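Local coordinates for heme-binding protein A / AI-2 binding protein A (Helicobacter pylori SS1, PDB 6OFQ), which serves as the periplasmic substrate-binding protein of an ABC transporter, probably for short peptides, and holds the peptide STSA in this complex, at residues E223-K229 against D241-T247; P236-L240 against F526-L531; S297-Q301 against G456-K460; E145-H151 against Q446-A450. All coordinates share one frame; numbering follows the deposited sequence. Where two conformers were deposited one is given.

Contact 1: E223-K229 against D241-T247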
loop_
_atom_site.group_PDB
_atom_site.type_symbol
_atom_site.label_atom_id
_atom_site.label_comp_id
_atom_site.label_asym_id
_atom_site.label_seq_id
_atom_site.Cartn_x
_atom_site.Cartn_y
_atom_site.Cartn_z
ATOM N N GLU A 223 -2.766 -20.215 2.502
ATOM C CA GLU A 223 -3.902 -20.790 3.196
ATOM C C GLU A 223 -4.424 -19.901 4.325
ATOM O O GLU A 223 -5.516 -19.342 4.246
ATOM C CB GLU A 223 -3.520 -22.186 3.689
ATOM C CG GLU A 223 -4.523 -23.026 4.460
ATOM C CD GLU A 223 -3.758 -24.120 5.223
ATOM O OE1 GLU A 223 -3.915 -24.157 6.479
ATOM O OE2 GLU A 223 -2.974 -24.858 4.539
ATOM N N LYS A 224 -3.648 -19.758 5.394
ATOM C CA LYS A 224 -4.103 -18.931 6.509
ATOM C C LYS A 224 -2.943 -18.477 7.377
ATOM O O LYS A 224 -1.888 -19.131 7.455
ATOM C CB LYS A 224 -5.116 -19.656 7.413
ATOM C CG LYS A 224 -4.560 -20.858 8.163
ATOM C CD LYS A 224 -5.585 -21.663 8.937
ATOM C CE LYS A 224 -4.960 -22.800 9.715
ATOM N NZ LYS A 224 -6.117 -23.515 10.327
ATOM N N ILE A 225 -3.153 -17.311 8.022
ATOM C CA ILE A 225 -2.332 -16.809 9.121
ATOM C C ILE A 225 -3.227 -16.713 10.345
ATOM O O ILE A 225 -4.396 -16.235 10.265
ATOM C CB ILE A 225 -1.819 -15.412 8.733
ATOM C CG1 ILE A 225 -0.821 -15.576 7.582
ATOM C CG2 ILE A 225 -1.224 -14.709 9.947
ATOM C CD1 ILE A 225 -0.710 -14.305 6.751
ATOM N N ILE A 226 -2.684 -17.108 11.503
ATOM C CA ILE A 226 -3.389 -16.977 12.762
ATOM C C ILE A 226 -2.671 -15.969 13.634
ATOM O O ILE A 226 -1.445 -16.081 13.826
ATOM C CB ILE A 226 -3.526 -18.332 13.524
ATOM C CG1 ILE A 226 -4.377 -19.303 12.705
ATOM C CG2 ILE A 226 -4.107 -18.121 14.911
ATOM C CD1 ILE A 226 -4.471 -20.697 13.287
ATOM N N LEU A 227 -3.422 -14.970 14.083
ATOM C CA LEU A 227 -2.986 -13.933 15.018
ATOM C C LEU A 227 -3.716 -14.146 16.331
ATOM O O LEU A 227 -4.936 -14.370 16.326
ATOM C CB LEU A 227 -3.320 -12.519 14.506
ATOM C CG LEU A 227 -2.763 -12.258 13.115
ATOM C CD1 LEU A 227 -3.277 -10.896 12.604
ATOM C CD2 LEU A 227 -1.247 -12.342 13.026
ATOM N N LEU A 228 -3.020 -13.978 17.450
ATOM C CA LEU A 228 -3.642 -14.025 18.757
ATOM C C LEU A 228 -3.551 -12.690 19.471
ATOM O O LEU A 228 -2.524 -11.984 19.305
ATOM C CB LEU A 228 -2.943 -15.141 19.549
ATOM C CG LEU A 228 -3.023 -16.559 18.994
ATOM C CD1 LEU A 228 -2.139 -17.550 19.721
ATOM C CD2 LEU A 228 -4.506 -16.958 19.015
ATOM N N LYS A 229 -4.514 -12.371 20.326
ATOM C CA LYS A 229 -4.405 -11.176 21.104
ATOM C C LYS A 229 -3.127 -11.093 21.887
ATOM O O LYS A 229 -2.736 -12.030 22.558
ATOM C CB LYS A 229 -5.633 -11.026 21.995
ATOM C CG LYS A 229 -5.652 -9.865 22.980
ATOM C CD LYS A 229 -7.000 -9.814 23.661
ATOM C CE LYS A 229 -7.016 -8.793 24.752
ATOM N NZ LYS A 229 -8.370 -8.498 25.294
ATOM N N ASP A 241 -10.017 -12.184 20.597
ATOM C CA ASP A 241 -8.999 -13.089 21.077
ATOM C C ASP A 241 -8.088 -13.597 19.961
ATOM O O ASP A 241 -6.960 -13.976 20.216
ATOM C CB ASP A 241 -9.647 -14.352 21.722
ATOM C CG ASP A 241 -10.499 -13.994 22.913
ATOM O OD1 ASP A 241 -10.013 -13.201 23.740
ATOM O OD2 ASP A 241 -11.723 -14.318 22.908
ATOM N N LYS A 242 -8.640 -13.723 18.773
ATOM C CA LYS A 242 -7.963 -14.385 17.683
ATOM C C LYS A 242 -8.464 -13.816 16.351
ATOM O O LYS A 242 -9.637 -13.536 16.200
ATOM C CB LYS A 242 -8.211 -15.908 17.800
ATOM C CG LYS A 242 -7.689 -16.783 16.700
ATOM C CD LYS A 242 -7.889 -18.230 17.207
ATOM C CE LYS A 242 -7.906 -19.258 16.118
ATOM N NZ LYS A 242 -8.093 -20.593 16.785
ATOM N N VAL A 243 -7.576 -13.736 15.363
ATOM C CA VAL A 243 -7.942 -13.450 14.010
ATOM C C VAL A 243 -7.323 -14.513 13.102
ATOM O O VAL A 243 -6.123 -14.752 13.150
ATOM C CB VAL A 243 -7.487 -12.048 13.541
ATOM C CG1 VAL A 243 -7.919 -11.802 12.096
ATOM C CG2 VAL A 243 -7.991 -10.966 14.488
ATOM N N VAL A 244 -8.165 -15.123 12.284
ATOM C CA VAL A 244 -7.727 -16.039 11.241
ATOM C C VAL A 244 -7.823 -15.252 9.939
ATOM O O VAL A 244 -8.911 -14.856 9.525
ATOM C CB VAL A 244 -8.541 -17.332 11.228
ATOM C CG1 VAL A 244 -7.953 -18.295 10.234
ATOM C CG2 VAL A 244 -8.595 -18.001 12.571
ATOM N N VAL A 245 -6.686 -15.102 9.269
ATOM C CA VAL A 245 -6.618 -14.402 7.997
ATOM C C VAL A 245 -6.484 -15.487 6.931
ATOM O O VAL A 245 -5.398 -16.070 6.790
ATOM C CB VAL A 245 -5.433 -13.412 7.947
ATOM C CG1 VAL A 245 -5.354 -12.716 6.582
ATOM C CG2 VAL A 245 -5.559 -12.392 9.058
ATOM N N ARG A 246 -7.593 -15.739 6.224
ATOM C CA ARG A 246 -7.628 -16.769 5.209
ATOM C C ARG A 246 -7.393 -16.197 3.826
ATOM O O ARG A 246 -7.836 -15.105 3.455
ATOM C CB ARG A 246 -8.996 -17.448 5.220
ATOM C CG ARG A 246 -9.235 -18.276 6.486
ATOM C CD ARG A 246 -10.413 -19.257 6.461
ATOM N NE ARG A 246 -10.267 -20.151 5.325
ATOM C CZ ARG A 246 -11.261 -20.848 4.766
ATOM N NH1 ARG A 246 -12.457 -20.811 5.291
ATOM N NH2 ARG A 246 -11.021 -21.574 3.659
ATOM N N THR A 247 -6.708 -16.999 3.020
ATOM C CA THR A 247 -6.582 -16.777 1.585
ATOM C C THR A 247 -7.530 -17.661 0.807
ATOM O O THR A 247 -7.389 -18.869 0.875
ATOM C CB THR A 247 -5.141 -16.960 1.104
ATOM O OG1 THR A 247 -4.239 -16.051 1.791
ATOM C CG2 THR A 247 -5.004 -16.689 -0.390
HETATM O O HOH W 1 -7.893 -20.746 4.243
HETATM O O HOH W 2 -10.526 -10.513 24.366
#
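Arg-246 sets the edge of its guanidinium against a water lying in the plane of the group, and that water links it to the backbone of Glu-223. NE donates to the water over 2.7 Å, and the water in turn donates to Glu-223 O. The same carbonyl oxygen also takes Thr-247 N of the facing strand at 2.9 Å, the donor standing 40° out of the carbonyl plane. Beyond NE, the guanidinium reaches Glu-262 through NH1 in a salt bridge. From here the two strands run antiparallel as neighbours in a five-stranded mixed sheet, with 214-220 beside 224-229 and 32-37 beside 242-247; a classic beta bulge sets Glu-223 and Lys-224 together opposite Asn-220. Ile-225 and Val-245 exchange two backbone bonds, as do Leu-227 and Val-243, and these four side chains share one face, where helix 52-61 packs on Leu-227 and Val-245. On the other face, Lys-242 keeps CG anti to its backbone N (chi1 175°) and runs extended along the flank of Leu-228, in the same direction, with CG 3.9 Å from Leu-228 CD2. Further out, Lys-242 CE passes 4.1 Å from Ile-226 CG2. At the far end Lys-229 N donates to Asp-241 O over 2.9 Å, and a second water joins Lys-229 NZ to Asp-241 OD1. Lys-229 NZ also donates to Ala-238 O, while Asp-241 OD2 accepts from Gly-31 N.

Contact 2: P236-L240 against F526-L531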
loop_
_atom_site.group_PDB
_atom_site.type_symbol
_atom_site.label_atom_id
_atom_site.label_comp_id
_atom_site.label_asym_id
_atom_site.label_seq_id
_atom_site.Cartn_x
_atom_site.Cartn_y
_atom_site.Cartn_z
ATOM N N PRO A 236 -4.831 0.429 24.259
ATOM C CA PRO A 236 -6.146 -0.156 24.613
ATOM C C PRO A 236 -6.190 -1.576 24.073
ATOM O O PRO A 236 -5.838 -1.809 22.896
ATOM C CB PRO A 236 -7.178 0.697 23.900
ATOM C CG PRO A 236 -6.454 1.943 23.505
ATOM C CD PRO A 236 -4.984 1.600 23.382
ATOM N N LYS A 237 -6.511 -2.534 24.925
ATOM C CA LYS A 237 -6.418 -3.941 24.526
ATOM C C LYS A 237 -7.389 -4.266 23.366
ATOM O O LYS A 237 -8.495 -3.712 23.323
ATOM C CB LYS A 237 -6.632 -4.862 25.739
ATOM C CG LYS A 237 -5.753 -4.589 26.954
ATOM C CD LYS A 237 -4.309 -4.879 26.660
ATOM C CE LYS A 237 -3.428 -4.575 27.878
ATOM N NZ LYS A 237 -3.222 -3.103 27.856
ATOM N N ALA A 238 -6.927 -5.114 22.457
ATOM C CA ALA A 238 -7.815 -5.558 21.399
ATOM C C ALA A 238 -9.055 -6.212 21.987
ATOM O O ALA A 238 -9.006 -6.900 23.034
ATOM C CB ALA A 238 -7.094 -6.557 20.514
ATOM N N TYR A 239 -10.161 -6.153 21.250
ATOM C CA TYR A 239 -11.351 -6.863 21.677
ATOM C C TYR A 239 -11.337 -8.339 21.399
ATOM O O TYR A 239 -11.782 -9.174 22.206
ATOM C CB TYR A 239 -12.618 -6.282 21.097
ATOM C CG TYR A 239 -12.917 -4.827 21.396
ATOM C CD1 TYR A 239 -13.198 -4.398 22.695
ATOM C CD2 TYR A 239 -13.033 -3.898 20.381
ATOM C CE1 TYR A 239 -13.462 -3.068 22.972
ATOM C CE2 TYR A 239 -13.352 -2.600 20.637
ATOM C CZ TYR A 239 -13.608 -2.180 21.931
ATOM O OH TYR A 239 -13.996 -0.874 22.215
ATOM N N LEU A 240 -10.867 -8.685 20.204
ATOM C CA LEU A 240 -10.873 -10.059 19.751
ATOM C C LEU A 240 -9.783 -10.895 20.381
ATOM O O LEU A 240 -8.646 -10.429 20.603
ATOM C CB LEU A 240 -10.683 -10.078 18.225
ATOM C CG LEU A 240 -11.867 -9.519 17.451
ATOM C CD1 LEU A 240 -11.437 -9.104 16.052
ATOM C CD2 LEU A 240 -13.039 -10.505 17.371
ATOM N N PHE A 526 -7.082 -4.817 13.272
ATOM C CA PHE A 526 -8.305 -5.387 13.835
ATOM C C PHE A 526 -8.513 -5.047 15.291
ATOM O O PHE A 526 -9.442 -5.554 15.884
ATOM C CB PHE A 526 -8.296 -6.927 13.654
ATOM C CG PHE A 526 -8.173 -7.338 12.217
ATOM C CD1 PHE A 526 -9.103 -6.939 11.254
ATOM C CD2 PHE A 526 -7.103 -8.096 11.803
ATOM C CE1 PHE A 526 -8.934 -7.206 9.901
ATOM C CE2 PHE A 526 -6.973 -8.434 10.458
ATOM C CZ PHE A 526 -7.887 -8.012 9.513
ATOM N N PHE A 527 -7.662 -4.246 15.938
ATOM C CA PHE A 527 -7.788 -3.940 17.353
ATOM C C PHE A 527 -9.103 -3.331 17.792
ATOM O O PHE A 527 -9.410 -3.448 18.984
ATOM C CB PHE A 527 -6.543 -3.224 17.906
ATOM C CG PHE A 527 -6.188 -1.843 17.367
ATOM C CD1 PHE A 527 -6.614 -1.280 16.159
ATOM C CD2 PHE A 527 -5.270 -1.129 18.102
ATOM C CE1 PHE A 527 -6.161 -0.022 15.715
ATOM C CE2 PHE A 527 -4.786 0.093 17.671
ATOM C CZ PHE A 527 -5.237 0.658 16.489
ATOM N N LYS A 528 -9.833 -2.638 16.911
ATOM C CA LYS A 528 -11.117 -1.986 17.271
ATOM C C LYS A 528 -12.300 -2.825 16.851
ATOM O O LYS A 528 -13.437 -2.463 17.086
ATOM C CB LYS A 528 -11.245 -0.570 16.698
ATOM C CG LYS A 528 -10.021 0.300 16.885
ATOM C CD LYS A 528 -9.608 0.402 18.352
ATOM C CE LYS A 528 -8.371 1.283 18.512
ATOM N NZ LYS A 528 -7.891 1.355 19.901
ATOM N N VAL A 529 -12.056 -3.974 16.194
ATOM C CA VAL A 529 -13.180 -4.793 15.681
ATOM C C VAL A 529 -13.721 -5.667 16.808
ATOM O O VAL A 529 -12.949 -6.195 17.608
ATOM C CB VAL A 529 -12.705 -5.678 14.501
ATOM C CG1 VAL A 529 -13.844 -6.554 13.978
ATOM C CG2 VAL A 529 -12.284 -4.731 13.393
ATOM N N TYR A 530 -15.042 -5.825 16.879
ATOM C CA TYR A 530 -15.588 -6.705 17.915
ATOM C C TYR A 530 -16.815 -7.356 17.336
ATOM O O TYR A 530 -17.347 -7.001 16.263
ATOM C CB TYR A 530 -15.951 -5.931 19.204
ATOM C CG TYR A 530 -17.003 -4.862 19.075
ATOM C CD1 TYR A 530 -16.701 -3.571 18.617
ATOM C CD2 TYR A 530 -18.336 -5.129 19.305
ATOM C CE1 TYR A 530 -17.664 -2.600 18.474
ATOM C CE2 TYR A 530 -19.290 -4.148 19.186
ATOM C CZ TYR A 530 -18.974 -2.854 18.805
ATOM O OH TYR A 530 -19.946 -1.858 18.716
ATOM N N LEU A 531 -17.239 -8.400 18.057
ATOM C CA LEU A 531 -18.443 -9.130 17.681
ATOM C C LEU A 531 -19.586 -8.797 18.622
ATOM O O LEU A 531 -19.421 -8.835 19.838
ATOM C CB LEU A 531 -18.127 -10.624 17.741
ATOM C CG LEU A 531 -16.897 -11.094 16.957
ATOM C CD1 LEU A 531 -16.747 -12.632 17.051
ATOM C CD2 LEU A 531 -16.934 -10.595 15.517
HETATM O O HOH W 3 -7.389 -1.319 20.744
HETATM O O HOH W 4 -9.933 -2.290 21.440
HETATM O O HOH W 5 -10.306 -6.494 18.368
#
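Tyr-239 and Leu-240 are the two bumps here, the first pushed against the backbone that runs from Lys-528 into Tyr-530. One edge of its ring meets peptide oxygens, with CE2 3.6 Å from Lys-528 O. Tyr-530 offers its own edge to one face of Tyr-239 in a T-shaped stack, centroids 5.5 Å apart and planes at 72°; a water sits over the centre of the other face. Tyr-530 reaches this place because its CG stands between the backbone N and the carbonyl carbon (chi1 61°), which lays the two tyrosines side by side. Leu-240 fills the next hollow with a fork: CD1 lies 4.0 Å from Val-529 CB, and CD2 3.9 Å from Leu-531 CG. Ala-238 CB rests on Phe-527, and at one end Pro-236 CG touches Lys-528 NZ at 3.9 Å. Water does the polar bridging across the gap: one molecule accepts from Leu-240 N and donates to both Phe-526 O and Val-529 O. Those last two residues bound a type I beta turn, closed by Val-529 N to Phe-526 O. The arrangement is that of a beta turn leading into a short C-terminal strand, 530-531, which pairs with 513-514 and docks on the loop joining 224-229 to 242-247 of the mixed sheet.

Contact 3: S297-Q301 against G456-K460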
loop_
_atom_site.group_PDB
_atom_site.type_symbol
_atom_site.label_atom_id
_atom_site.label_comp_id
_atom_site.label_asym_id
_atom_site.label_seq_id
_atom_site.Cartn_x
_atom_site.Cartn_y
_atom_site.Cartn_z
ATOM N N SER A 297 -0.125 0.714 -15.995
ATOM C CA SER A 297 1.275 1.104 -16.190
ATOM C C SER A 297 1.633 0.899 -17.666
ATOM O O SER A 297 1.192 -0.113 -18.233
ATOM C CB SER A 297 2.267 0.221 -15.392
ATOM O OG SER A 297 2.109 0.388 -13.987
ATOM N N LEU A 298 2.355 1.859 -18.240
ATOM C CA LEU A 298 2.939 1.750 -19.581
ATOM C C LEU A 298 4.426 1.936 -19.361
ATOM O O LEU A 298 4.874 2.918 -18.774
ATOM C CB LEU A 298 2.436 2.876 -20.473
ATOM C CG LEU A 298 0.924 2.958 -20.696
ATOM C CD1 LEU A 298 0.494 4.159 -21.486
ATOM C CD2 LEU A 298 0.389 1.662 -21.320
ATOM N N ASN A 299 5.223 0.989 -19.856
ATOM C CA ASN A 299 6.647 0.983 -19.535
ATOM C C ASN A 299 7.340 1.930 -20.482
ATOM O O ASN A 299 7.640 1.573 -21.637
ATOM C CB ASN A 299 7.253 -0.408 -19.580
ATOM C CG ASN A 299 8.701 -0.421 -19.087
ATOM O OD1 ASN A 299 9.416 0.598 -19.231
ATOM N ND2 ASN A 299 9.118 -1.578 -18.576
ATOM N N THR A 300 7.503 3.158 -20.033
ATOM C CA THR A 300 7.988 4.258 -20.868
ATOM C C THR A 300 9.454 4.088 -21.333
ATOM O O THR A 300 9.892 4.931 -22.143
ATOM C CB THR A 300 7.795 5.665 -20.275
ATOM O OG1 THR A 300 8.654 5.825 -19.129
ATOM C CG2 THR A 300 6.346 5.923 -19.917
ATOM N N GLN A 301 10.149 3.079 -20.842
ATOM C CA GLN A 301 11.505 2.851 -21.360
ATOM C C GLN A 301 11.527 1.890 -22.507
ATOM O O GLN A 301 12.629 1.614 -22.985
ATOM C CB GLN A 301 12.438 2.413 -20.232
ATOM C CG GLN A 301 12.409 3.397 -19.074
ATOM C CD GLN A 301 12.836 4.816 -19.450
ATOM O OE1 GLN A 301 13.841 5.014 -20.168
ATOM N NE2 GLN A 301 12.098 5.823 -18.962
ATOM N N GLY A 456 6.179 1.853 -11.893
ATOM C CA GLY A 456 5.976 0.792 -12.880
ATOM C C GLY A 456 5.934 1.307 -14.297
ATOM O O GLY A 456 6.082 0.515 -15.218
ATOM N N SER A 457 5.780 2.601 -14.507
ATOM C CA SER A 457 5.865 3.215 -15.835
ATOM C C SER A 457 7.280 3.664 -16.203
ATOM O O SER A 457 7.549 4.162 -17.275
ATOM C CB SER A 457 4.909 4.424 -15.946
ATOM O OG SER A 457 3.571 3.985 -15.959
ATOM N N PHE A 458 8.180 3.560 -15.226
ATOM C CA PHE A 458 9.530 4.125 -15.309
ATOM C C PHE A 458 9.489 5.575 -15.779
ATOM O O PHE A 458 10.221 6.022 -16.668
ATOM C CB PHE A 458 10.437 3.261 -16.225
ATOM C CG PHE A 458 10.802 1.915 -15.628
ATOM C CD1 PHE A 458 9.944 0.859 -15.655
ATOM C CD2 PHE A 458 11.949 1.781 -14.863
ATOM C CE1 PHE A 458 10.242 -0.357 -15.056
ATOM C CE2 PHE A 458 12.304 0.540 -14.370
ATOM C CZ PHE A 458 11.442 -0.526 -14.427
ATOM N N TYR A 459 8.547 6.321 -15.199
ATOM C CA TYR A 459 8.383 7.702 -15.603
ATOM C C TYR A 459 9.517 8.562 -15.064
ATOM O O TYR A 459 9.681 8.628 -13.847
ATOM C CB TYR A 459 7.040 8.222 -15.099
ATOM C CG TYR A 459 6.671 9.630 -15.444
ATOM C CD1 TYR A 459 6.785 10.151 -16.719
ATOM C CD2 TYR A 459 6.214 10.496 -14.452
ATOM C CE1 TYR A 459 6.493 11.478 -17.010
ATOM C CE2 TYR A 459 5.885 11.794 -14.754
ATOM C CZ TYR A 459 5.964 12.311 -16.028
ATOM O OH TYR A 459 5.593 13.609 -16.214
ATOM N N LYS A 460 10.238 9.202 -15.962
ATOM C CA LYS A 460 11.387 10.031 -15.583
ATOM C C LYS A 460 11.242 11.419 -16.196
ATOM O O LYS A 460 11.533 11.632 -17.363
ATOM C CB LYS A 460 12.659 9.366 -16.113
ATOM C CG LYS A 460 12.936 8.029 -15.475
ATOM C CD LYS A 460 14.201 7.344 -15.985
ATOM C CE LYS A 460 15.395 8.251 -15.793
ATOM N NZ LYS A 460 16.508 7.350 -16.200
HETATM O O HOH W 6 2.693 2.695 -13.189
HETATM O O HOH W 7 9.669 8.464 -18.772
#
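Ser-457 O is gripped twice by Thr-300. The hydroxyl OG1 donates to it over 2.7 Å, approaching nearly along the C=O axis, and the backbone N comes in at 2.9 Å from above the carbonyl plane. Thr-300 can use both groups on one oxygen because OG1 sits between its backbone N and carbonyl carbon (chi1 68°). OG1 also accepts from a water that receives Lys-460 N. One residue on, Gln-301 bends at chi2 (-60°), which brings CG within 3.5 Å of Phe-458 CB and lets NE2 donate to Phe-458 O over 3.0 Å, in that carbonyl's plane. Strand 292-298 is ending here, and its exit is shaped by an Asx turn: Asn-299 OD1 accepts from Gln-301 N at 3.0 Å. The loop that meets this exit links helix 445-449 to helix 462-473. The Asn-299 amide is turned almost parallel to the Phe-458 ring, the planes 9° apart, with OD1 3.6 Å from CD1; its ND2 is held by His-421 O. Nearer the strand, Ser-457 CA packs on Leu-298 O at 3.1 Å in a CA-H...O contact. Ser-457 OG takes a weak bond from Leu-298 N but is held more firmly by Pro-496 O, and a water connects it with Ser-297 OG. Gly-456 lies against Ser-297, whose CB is 3.8 Å from Gly-456 O.

Contact 4: E145-H151 against Q446-A450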
loop_
_atom_site.group_PDB
_atom_site.type_symbol
_atom_site.label_atom_id
_atom_site.label_comp_id
_atom_site.label_asym_id
_atom_site.label_seq_id
_atom_site.Cartn_x
_atom_site.Cartn_y
_atom_site.Cartn_z
ATOM N N GLU A 145 14.317 2.477 -0.309
ATOM C CA GLU A 145 15.026 2.823 -1.528
ATOM C C GLU A 145 14.251 3.715 -2.455
ATOM O O GLU A 145 14.697 4.780 -2.890
ATOM C CB GLU A 145 15.543 1.576 -2.255
ATOM C CG GLU A 145 16.623 0.836 -1.483
ATOM C CD GLU A 145 17.803 1.738 -1.174
ATOM O OE1 GLU A 145 18.362 2.367 -2.095
ATOM O OE2 GLU A 145 18.084 1.920 0.031
ATOM N N GLY A 146 13.001 3.335 -2.689
ATOM C CA GLY A 146 12.127 4.086 -3.546
ATOM C C GLY A 146 11.890 5.525 -3.195
ATOM O O GLY A 146 11.765 6.445 -4.029
ATOM N N MET A 147 11.637 5.683 -1.892
ATOM C CA MET A 147 11.402 7.008 -1.334
ATOM C C MET A 147 12.665 7.894 -1.193
ATOM O O MET A 147 12.587 9.076 -0.842
ATOM C CB MET A 147 10.662 6.902 0.013
ATOM C CG MET A 147 9.237 6.382 -0.126
ATOM S SD MET A 147 8.404 6.079 1.440
ATOM C CE MET A 147 8.441 7.662 2.267
ATOM N N GLY A 148 13.832 7.289 -1.273
ATOM C CA GLY A 148 15.090 8.000 -1.056
ATOM C C GLY A 148 15.279 8.393 0.389
ATOM O O GLY A 148 15.815 9.465 0.692
ATOM N N MET A 149 14.874 7.531 1.301
ATOM C CA MET A 149 15.036 7.838 2.724
ATOM C C MET A 149 16.504 8.080 3.145
ATOM O O MET A 149 16.741 8.880 4.080
ATOM C CB MET A 149 14.445 6.707 3.546
ATOM C CG MET A 149 12.915 6.647 3.516
ATOM S SD MET A 149 12.078 7.984 4.358
ATOM C CE MET A 149 12.428 7.478 6.033
ATOM N N SER A 150 17.440 7.441 2.459
ATOM C CA SER A 150 18.843 7.709 2.803
ATOM C C SER A 150 19.298 9.085 2.362
ATOM O O SER A 150 20.322 9.507 2.914
ATOM C CB SER A 150 19.747 6.678 2.128
ATOM O OG SER A 150 19.552 5.388 2.703
ATOM N N HIS A 151 18.691 9.739 1.379
ATOM C CA HIS A 151 18.888 11.131 1.034
ATOM C C HIS A 151 18.258 12.075 2.042
ATOM O O HIS A 151 18.694 13.231 2.139
ATOM C CB HIS A 151 18.352 11.434 -0.364
ATOM C CG HIS A 151 18.979 10.553 -1.400
ATOM N ND1 HIS A 151 20.346 10.452 -1.537
ATOM C CD2 HIS A 151 18.439 9.647 -2.249
ATOM C CE1 HIS A 151 20.623 9.545 -2.455
ATOM N NE2 HIS A 151 19.482 9.071 -2.926
ATOM N N GLN A 446 13.449 9.557 -8.512
ATOM C CA GLN A 446 13.985 8.821 -7.389
ATOM C C GLN A 446 13.365 7.438 -7.346
ATOM O O GLN A 446 14.046 6.418 -7.248
ATOM C CB GLN A 446 13.745 9.591 -6.086
ATOM C CG GLN A 446 14.053 8.734 -4.862
ATOM C CD GLN A 446 15.522 8.328 -4.759
ATOM O OE1 GLN A 446 16.411 9.160 -4.971
ATOM N NE2 GLN A 446 15.809 7.107 -4.382
ATOM N N ALA A 447 12.039 7.355 -7.478
ATOM C CA ALA A 447 11.352 6.062 -7.372
ATOM C C ALA A 447 11.771 5.142 -8.522
ATOM O O ALA A 447 11.941 3.936 -8.308
ATOM C CB ALA A 447 9.838 6.218 -7.348
ATOM N N ALA A 448 11.905 5.683 -9.714
ATOM C CA ALA A 448 12.361 4.921 -10.886
ATOM C C ALA A 448 13.781 4.407 -10.757
ATOM O O ALA A 448 14.128 3.380 -11.415
ATOM C CB ALA A 448 12.227 5.732 -12.153
ATOM N N SER A 449 14.617 5.089 -9.999
ATOM C CA SER A 449 16.029 4.703 -9.847
ATOM C C SER A 449 16.189 3.418 -9.015
ATOM O O SER A 449 17.236 2.770 -9.097
ATOM C CB SER A 449 16.839 5.861 -9.276
ATOM O OG SER A 449 16.635 6.040 -7.885
ATOM N N ALA A 450 15.277 3.122 -8.101
ATOM C CA ALA A 450 15.359 1.958 -7.253
ATOM C C ALA A 450 15.017 0.682 -8.018
ATOM O O ALA A 450 14.094 0.706 -8.842
ATOM C CB ALA A 450 14.446 2.148 -6.022
HETATM O O HOH W 8 18.640 6.286 -3.828
#
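Gln-446 reaches across to Glu-145, Gly-146, Gly-148 and His-151, and its side chain carries most of this contact. CB leaves the helix toward the partner segment, and CG continues anti to the backbone N (chi1 169°). That puts CG 3.3 Å from Gly-146 O, lying against a carbonyl in the last turn of helix 142-147. The chain then bends at chi2 (64°) and swings the amide over Gly-148, with CD 3.7 Å from Gly-148 CA. At the tip the two branches part. NE2 donates to Glu-145 O over 3.0 Å, a bond bent at the hydrogen (137°) although it meets the oxygen nearly head-on. OE1 turns instead to the imidazole, 3.4 Å from His-151 CD2, with the ring and amide planes steeply inclined to each other. A water accepts from Gln-446 NE2 and also bonds His-151 NE2, joining the two side chains a second time.

Glu-145 O has another donor, Gly-148 N, one of the bonds of the Schellman motif that finishes the helix; Gly-148 has the positive phi of that motif and is also the N-cap of the next helix. Beside the glutamine, Ala-447 CA makes a CA-H...O contact with Gly-146 O at 3.4 Å, and Ala-450 CB sits 3.8 Å from Gly-146 N. Helix 445-449 thus abuts the junction between helices 142-147 and 149-152, just ahead of strand 153-160. Helix 436-443 touches both segments, through Tyr-440 on Gln-446 and Thr-441 on Met-147.

In the fold
From the N terminus, 145-151 comes first and waits until 446-450 to complete contact 4. Within that span contact 1 opens at 223-229; before it closes at 241-247, the connecting loop supplies 236-240 to contact 2, so these two cross and also touch. Contact 3 starts at 297-301 and closes at 456-460, shortly after contact 4, so those two cross and touch as well, their centres about 16 Å apart. Contact 2 closes last, at 526-531, enclosing contact 3 and crossing contact 4. Contact 1 pairs neighbouring strands of the mixed sheet, contact 2 ties their loop to the C-terminal segment, and contacts 3 and 4 join the 445-460 region to strand 292-298 and to helices 142-147 and 149-152.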